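Local coordinates for putative uncharacterized protein (Mycobacterium abscessus, PDB 3RR6), which is of uncertain function but belongs to the fumarylacetoacetate hydrolase family, and may act as a metal-dependent isomerase or acetylpyruvate hydrolase, at residues 112-117 and 151-156. Numbering follows the deposited sequence.
Sequences ATEVHH and SARDHQ
H116 N donates to S151 O at 2.8 Å, nearly straight at 167°, and S151 N returns a bond to H116 O at 3.1 Å. This hydrogen-bonded pair sets the register where strand 141-152 of the fumarylacetoacetate hydrolase domain, paired antiparallel with the strand starting near V115, passes into helix 153-159. V115 and A152 form the adjoining non-hydrogen-bonded pair. A152 is also the N-cap of the helix, and the next amide, R153 N, donates to E114 O at 2.8 Å. There the donor nitrogen lies almost in line with the C=O (176°), although the N-H itself is bent away from the oxygen; the strand contact thus carries on into the first turn.

The carboxylate of D154 binds the loop that leads into the partner strand. T113 N donates to D154 OD2 at 2.9 Å, nearly straight, and E114 N reaches D154 OD1 at 3.1 Å; both donors lie above the carboxylate plane, on the same side. Such a double grip should fix the rotation of the carboxylate.

On the face bearing V115 and A152, A112 CB meets A152 CB at 3.9 Å. E114, extended beyond CG, is salt-bridged through OE2 to R157 of helix 153-159, while E114 OE1 accepts a weak bond from H116 NE2 at 3.1 Å. The R153 chain, bent at chi2 and chi3, passes over the H116 imidazole in a CH-pi contact: R153 CG sits 3.4 Å from the centroid of the H116 ring, 6° off its normal.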
# COMPACT_ATOMS: atom_id res chain seq x y z
N ALA A 112 4.75 -22.49 -1.09
CA ALA A 112 3.39 -21.96 -1.30
C ALA A 112 2.79 -22.49 -2.59
O ALA A 112 3.39 -22.36 -3.65
CB ALA A 112 3.41 -20.44 -1.32
N THR A 113 1.59 -23.05 -2.48
CA THR A 113 0.88 -23.61 -3.63
C THR A 113 -0.25 -22.74 -4.18
O THR A 113 -0.68 -22.94 -5.32
CB THR A 113 0.28 -25.00 -3.29
OG1 THR A 113 -0.79 -24.85 -2.35
CG2 THR A 113 1.35 -25.94 -2.73
N GLU A 114 -0.74 -21.78 -3.39
CA GLU A 114 -1.88 -20.95 -3.80
C GLU A 114 -1.68 -19.52 -3.31
O GLU A 114 -1.93 -19.24 -2.13
CB GLU A 114 -3.18 -21.51 -3.22
CG GLU A 114 -4.42 -20.80 -3.70
CD GLU A 114 -5.71 -21.39 -3.15
OE1 GLU A 114 -6.78 -20.81 -3.45
OE2 GLU A 114 -5.67 -22.42 -2.43
N VAL A 115 -1.25 -18.64 -4.20
CA VAL A 115 -0.91 -17.26 -3.82
C VAL A 115 -1.88 -16.30 -4.51
O VAL A 115 -2.10 -16.40 -5.71
CB VAL A 115 0.54 -16.92 -4.19
CG1 VAL A 115 0.86 -15.46 -3.83
CG2 VAL A 115 1.51 -17.86 -3.46
N HIS A 116 -2.47 -15.39 -3.73
CA HIS A 116 -3.48 -14.46 -4.25
C HIS A 116 -3.04 -13.00 -4.17
O HIS A 116 -2.28 -12.62 -3.28
CB HIS A 116 -4.77 -14.61 -3.45
CG HIS A 116 -5.51 -15.88 -3.74
ND1 HIS A 116 -6.83 -16.06 -3.39
CD2 HIS A 116 -5.13 -17.02 -4.36
CE1 HIS A 116 -7.22 -17.26 -3.78
NE2 HIS A 116 -6.21 -17.86 -4.37
N HIS A 117 -3.55 -12.21 -5.11
CA HIS A 117 -3.42 -10.75 -5.08
C HIS A 117 -4.52 -10.12 -4.23
O HIS A 117 -5.65 -10.60 -4.20
CB HIS A 117 -3.51 -10.15 -6.50
CG HIS A 117 -4.77 -10.52 -7.25
ND1 HIS A 117 -5.99 -9.94 -6.99
CD2 HIS A 117 -4.98 -11.41 -8.25
CE1 HIS A 117 -6.90 -10.46 -7.80
NE2 HIS A 117 -6.32 -11.35 -8.58
N SER A 151 -0.78 -12.93 -0.57
CA SER A 151 -1.12 -13.88 0.48
C SER A 151 -1.08 -15.33 -0.01
O SER A 151 -1.74 -15.66 -1.00
CB SER A 151 -2.55 -13.60 0.99
OG SER A 151 -2.70 -12.25 1.41
N ALA A 152 -0.34 -16.18 0.69
CA ALA A 152 -0.35 -17.62 0.44
C ALA A 152 -1.52 -18.27 1.17
O ALA A 152 -1.45 -18.55 2.38
CB ALA A 152 0.99 -18.26 0.84
N ARG A 153 -2.61 -18.49 0.44
CA ARG A 153 -3.85 -18.99 1.04
C ARG A 153 -3.65 -20.36 1.70
O ARG A 153 -4.28 -20.66 2.71
CB ARG A 153 -4.97 -19.07 -0.00
CG ARG A 153 -5.26 -17.80 -0.80
CD ARG A 153 -5.56 -16.57 0.04
NE ARG A 153 -6.78 -16.70 0.85
CZ ARG A 153 -7.99 -16.23 0.52
NH1 ARG A 153 -8.19 -15.58 -0.63
NH2 ARG A 153 -9.01 -16.42 1.35
N ASP A 154 -2.79 -21.20 1.12
CA ASP A 154 -2.52 -22.51 1.70
C ASP A 154 -1.86 -22.39 3.07
O ASP A 154 -2.10 -23.20 3.96
CB ASP A 154 -1.70 -23.42 0.76
CG ASP A 154 -0.47 -22.76 0.18
OD1 ASP A 154 -0.56 -21.62 -0.32
OD2 ASP A 154 0.60 -23.42 0.18
N HIS A 155 -1.05 -21.35 3.25
CA HIS A 155 -0.42 -21.13 4.55
C HIS A 155 -1.41 -20.62 5.59
O HIS A 155 -1.30 -20.97 6.76
CB HIS A 155 0.78 -20.19 4.42
CG HIS A 155 1.88 -20.77 3.59
ND1 HIS A 155 3.01 -20.06 3.25
CD2 HIS A 155 2.01 -22.00 3.03
CE1 HIS A 155 3.79 -20.82 2.50
NE2 HIS A 155 3.21 -22.01 2.36
N GLN A 156 -2.37 -19.81 5.16
CA GLN A 156 -3.45 -19.35 6.06
C GLN A 156 -4.23 -20.56 6.58
O GLN A 156 -4.54 -20.65 7.77
CB GLN A 156 -4.39 -18.38 5.34
CG GLN A 156 -3.75 -17.07 4.91
CD GLN A 156 -4.72 -16.07 4.28
OE1 GLN A 156 -4.76 -15.93 3.06
NE2 GLN A 156 -5.49 -15.37 5.10